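Local structure of A1 protein (Enterobacteria phage Qbeta, 3RLK) at residues T86-L99 with K180-A192. The protein is a minor component of the phage particle, made by read-through of the coat-protein stop codon and probably needed for infection of the host. Sequence-based numbering, arbitrary orientation.
Sequences TTFRGCRGNGYIDL and KCPIQAVIVVPRA
Phe88 and Arg191 form a single antiparallel bridge as a non-hydrogen-bonded pair, flanked by the hydrogen bonds Ala192 N to Thr87 O (2.8 Å, 173° at the hydrogen) and Arg89 N to Pro190 O (2.9 Å). Within the read-through domain, this short pairing ties the C-terminal end of the chain to residues 86-89. Further along, strands 96-98 and 183-188 are the two outer strands of a three-stranded antiparallel sheet, held apart by strand 154-159, so they meet there through side chains.

Pro190 has no amide hydrogen, but the pairing asks of it only a carbonyl, which accepts from Arg89 N nearly along the C=O axis; the same oxygen lies at the edge of the Phe88 ring, in its plane. Phe88 offers a flat apolar ring to Val189: its CD1 meets Val189 CG1 at 3.6 Å, the two side chains crossing at about a right angle. With CG1 set between its backbone N and carbonyl carbon (chi1 60°), Val189 turns that methyl to the ring, while CG2 turns to Arg89 O. The aliphatic part of Arg191 brings CG to Phe88 CE1, and small Ala192 fits its CB against the backbone of Phe88 and Arg89.

Near the ends of the outer strands, Leu99 reaches two partners with its branched tip: CD1 to Ile183 CG1 (3.8 Å) and CD2 to Cys181 SG (3.9 Å), Cys181 lying just before strand 183-188. That sulfur also touches Ile97 CG2. At the C-terminus, one water is hydrogen-bonded to Thr86 OG1 and donates to both Thr87 O and Ala192 O, the latter at 2.9 Å from the water oxygen.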
# COMPACT_ATOMS: atom_id res chain seq x y z
N THR A 86 -13.52 -8.76 -13.81
CA THR A 86 -13.44 -8.22 -15.19
C THR A 86 -11.99 -8.17 -15.62
O THR A 86 -11.08 -8.48 -14.81
CB THR A 86 -14.15 -6.83 -15.27
OG1 THR A 86 -14.45 -6.49 -16.63
CG2 THR A 86 -13.38 -5.68 -14.57
N THR A 87 -11.78 -7.83 -16.90
CA THR A 87 -10.49 -7.77 -17.51
C THR A 87 -9.78 -6.44 -17.22
O THR A 87 -10.29 -5.41 -17.60
CB THR A 87 -10.61 -7.95 -18.99
OG1 THR A 87 -11.13 -9.28 -19.23
CG2 THR A 87 -9.22 -7.85 -19.59
N PHE A 88 -8.63 -6.49 -16.56
CA PHE A 88 -7.79 -5.30 -16.32
C PHE A 88 -6.44 -5.29 -17.05
O PHE A 88 -5.91 -6.33 -17.42
CB PHE A 88 -7.53 -5.10 -14.81
CG PHE A 88 -8.78 -4.78 -14.02
CD1 PHE A 88 -9.27 -3.48 -13.97
CD2 PHE A 88 -9.47 -5.79 -13.32
CE1 PHE A 88 -10.50 -3.19 -13.27
CE2 PHE A 88 -10.64 -5.50 -12.61
CZ PHE A 88 -11.15 -4.20 -12.55
N ARG A 89 -5.92 -4.09 -17.25
CA ARG A 89 -4.54 -3.96 -17.66
C ARG A 89 -3.70 -4.72 -16.56
O ARG A 89 -4.06 -4.74 -15.36
CB ARG A 89 -4.15 -2.47 -17.87
CG ARG A 89 -2.74 -2.26 -18.48
CD ARG A 89 -2.54 -2.62 -19.99
NE ARG A 89 -2.22 -4.01 -20.27
CZ ARG A 89 -1.55 -4.40 -21.38
NH1 ARG A 89 -1.27 -5.69 -21.63
NH2 ARG A 89 -1.10 -3.49 -22.24
N GLY A 90 -2.68 -5.42 -17.03
CA GLY A 90 -1.77 -6.14 -16.18
C GLY A 90 -0.77 -5.25 -15.45
O GLY A 90 -0.72 -4.01 -15.59
N CYS A 91 0.02 -5.95 -14.65
CA CYS A 91 1.09 -5.35 -13.92
C CYS A 91 2.36 -5.31 -14.73
O CYS A 91 2.66 -6.25 -15.53
CB CYS A 91 1.25 -6.15 -12.63
SG CYS A 91 2.61 -5.63 -11.44
N ARG A 92 3.16 -4.24 -14.48
CA ARG A 92 4.47 -4.12 -15.08
C ARG A 92 5.34 -5.36 -14.72
O ARG A 92 6.13 -5.87 -15.52
CB ARG A 92 5.18 -2.84 -14.61
CG ARG A 92 6.63 -2.73 -15.10
CD ARG A 92 6.70 -2.77 -16.64
NE ARG A 92 6.06 -1.54 -17.15
CZ ARG A 92 6.60 -0.67 -18.03
NH1 ARG A 92 7.79 -0.92 -18.59
NH2 ARG A 92 5.87 0.42 -18.42
N GLY A 93 5.15 -5.85 -13.51
CA GLY A 93 5.97 -6.94 -13.00
C GLY A 93 7.41 -6.49 -12.93
O GLY A 93 7.73 -5.28 -12.67
N ASN A 94 8.30 -7.44 -13.21
CA ASN A 94 9.75 -7.30 -12.96
C ASN A 94 10.09 -6.55 -11.64
O ASN A 94 10.92 -5.60 -11.60
CB ASN A 94 10.47 -6.65 -14.15
CG ASN A 94 11.98 -7.07 -14.23
OD1 ASN A 94 12.32 -8.26 -14.33
ND2 ASN A 94 12.85 -6.08 -14.23
N GLY A 95 9.43 -6.97 -10.58
CA GLY A 95 9.72 -6.44 -9.26
C GLY A 95 8.52 -5.67 -8.72
O GLY A 95 8.33 -5.67 -7.51
N TYR A 96 7.72 -5.07 -9.62
CA TYR A 96 6.45 -4.37 -9.20
C TYR A 96 5.42 -5.43 -8.92
O TYR A 96 5.40 -6.45 -9.61
CB TYR A 96 5.87 -3.50 -10.29
CG TYR A 96 6.58 -2.21 -10.42
CD1 TYR A 96 6.48 -1.24 -9.38
CD2 TYR A 96 7.41 -1.95 -11.51
CE1 TYR A 96 7.17 -0.01 -9.48
CE2 TYR A 96 8.07 -0.71 -11.63
CZ TYR A 96 7.97 0.23 -10.61
OH TYR A 96 8.65 1.43 -10.71
N ILE A 97 4.59 -5.21 -7.91
CA ILE A 97 3.60 -6.19 -7.48
C ILE A 97 2.52 -5.46 -6.65
O ILE A 97 2.81 -4.47 -6.01
CB ILE A 97 4.23 -7.38 -6.69
CG1 ILE A 97 3.30 -8.63 -6.77
CG2 ILE A 97 4.54 -7.04 -5.26
CD1 ILE A 97 2.87 -9.07 -8.28
N ASP A 98 1.30 -5.97 -6.65
CA ASP A 98 0.24 -5.41 -5.78
C ASP A 98 0.32 -5.99 -4.35
O ASP A 98 0.66 -7.15 -4.19
CB ASP A 98 -1.18 -5.67 -6.34
CG ASP A 98 -1.43 -7.15 -6.67
OD1 ASP A 98 -0.53 -7.81 -7.24
OD2 ASP A 98 -2.56 -7.64 -6.44
N LEU A 99 -0.06 -5.18 -3.35
CA LEU A 99 -0.19 -5.65 -1.98
C LEU A 99 -1.65 -6.00 -1.65
O LEU A 99 -2.56 -5.65 -2.41
CB LEU A 99 0.31 -4.54 -1.03
CG LEU A 99 1.65 -3.85 -1.34
CD1 LEU A 99 1.96 -3.09 -0.09
CD2 LEU A 99 2.81 -4.83 -1.62
N LYS A 180 11.39 -4.90 2.67
CA LYS A 180 11.43 -5.84 1.56
C LYS A 180 10.68 -5.34 0.36
O LYS A 180 11.06 -5.67 -0.79
CB LYS A 180 10.81 -7.14 1.98
CG LYS A 180 11.66 -7.86 2.97
CD LYS A 180 10.99 -9.16 3.32
CE LYS A 180 11.50 -9.87 4.58
NZ LYS A 180 10.67 -11.15 4.65
N CYS A 181 9.56 -4.65 0.60
CA CYS A 181 8.65 -4.27 -0.50
C CYS A 181 7.96 -2.91 -0.28
O CYS A 181 6.74 -2.86 -0.04
CB CYS A 181 7.64 -5.38 -0.78
SG CYS A 181 6.67 -5.30 -2.30
N PRO A 182 8.72 -1.80 -0.46
CA PRO A 182 8.11 -0.52 -0.14
C PRO A 182 7.03 -0.13 -1.15
O PRO A 182 7.08 -0.52 -2.34
CB PRO A 182 9.30 0.46 -0.18
CG PRO A 182 10.35 -0.24 -1.07
CD PRO A 182 10.18 -1.68 -0.63
N ILE A 183 6.02 0.58 -0.63
CA ILE A 183 4.93 1.05 -1.52
C ILE A 183 5.48 2.12 -2.43
O ILE A 183 6.17 3.05 -1.96
CB ILE A 183 3.71 1.57 -0.68
CG1 ILE A 183 3.23 0.43 0.25
CG2 ILE A 183 2.62 2.29 -1.60
CD1 ILE A 183 2.29 0.84 1.41
N GLN A 184 5.13 2.04 -3.70
CA GLN A 184 5.59 3.02 -4.72
C GLN A 184 4.45 3.92 -5.09
O GLN A 184 4.68 5.09 -5.45
CB GLN A 184 5.99 2.28 -5.98
CG GLN A 184 7.02 1.13 -5.82
CD GLN A 184 8.32 1.66 -5.26
OE1 GLN A 184 8.67 1.37 -4.11
NE2 GLN A 184 8.94 2.56 -6.00
N ALA A 185 3.23 3.39 -5.11
CA ALA A 185 2.06 4.20 -5.49
C ALA A 185 0.74 3.49 -5.19
O ALA A 185 0.72 2.27 -4.96
CB ALA A 185 2.12 4.59 -6.98
N VAL A 186 -0.36 4.26 -5.16
CA VAL A 186 -1.70 3.67 -5.06
C VAL A 186 -2.34 4.12 -6.35
O VAL A 186 -2.30 5.35 -6.72
CB VAL A 186 -2.56 4.23 -3.83
CG1 VAL A 186 -4.04 3.78 -3.98
CG2 VAL A 186 -2.04 3.74 -2.50
N ILE A 187 -2.93 3.16 -7.08
CA ILE A 187 -3.53 3.49 -8.38
C ILE A 187 -4.96 3.00 -8.47
O ILE A 187 -5.38 2.13 -7.67
CB ILE A 187 -2.70 2.90 -9.62
CG1 ILE A 187 -2.73 1.36 -9.52
CG2 ILE A 187 -1.22 3.33 -9.52
CD1 ILE A 187 -2.08 0.64 -10.77
N VAL A 188 -5.66 3.51 -9.48
CA VAL A 188 -6.85 2.84 -10.01
C VAL A 188 -6.45 2.04 -11.29
O VAL A 188 -6.03 2.62 -12.29
CB VAL A 188 -8.03 3.82 -10.23
CG1 VAL A 188 -9.18 3.07 -10.95
CG2 VAL A 188 -8.61 4.38 -8.87
N VAL A 189 -6.47 0.70 -11.23
CA VAL A 189 -6.02 -0.06 -12.42
C VAL A 189 -7.04 0.08 -13.57
O VAL A 189 -8.23 -0.24 -13.39
CB VAL A 189 -5.66 -1.51 -12.09
CG1 VAL A 189 -6.86 -2.26 -11.52
CG2 VAL A 189 -5.06 -2.25 -13.31
N PRO A 190 -6.61 0.53 -14.75
CA PRO A 190 -7.56 0.62 -15.92
C PRO A 190 -8.12 -0.72 -16.36
O PRO A 190 -7.43 -1.74 -16.36
CB PRO A 190 -6.70 1.14 -17.07
CG PRO A 190 -5.47 1.74 -16.37
CD PRO A 190 -5.23 0.87 -15.15
N ARG A 191 -9.39 -0.69 -16.74
CA ARG A 191 -9.98 -1.84 -17.46
C ARG A 191 -9.32 -2.11 -18.78
O ARG A 191 -8.82 -1.20 -19.41
CB ARG A 191 -11.45 -1.60 -17.71
CG ARG A 191 -12.22 -1.79 -16.42
CD ARG A 191 -13.65 -1.19 -16.49
NE ARG A 191 -13.67 0.27 -16.60
CZ ARG A 191 -14.16 1.06 -15.63
NH1 ARG A 191 -14.69 0.51 -14.56
NH2 ARG A 191 -14.17 2.36 -15.77
N ALA A 192 -9.39 -3.36 -19.23
CA ALA A 192 -8.86 -3.66 -20.56
C ALA A 192 -9.79 -4.63 -21.27
O ALA A 192 -11.01 -4.74 -20.97
CB ALA A 192 -7.44 -4.19 -20.46
OXT ALA A 192 -9.37 -5.35 -22.18
O HOH W 1 -12.83 -4.87 -18.70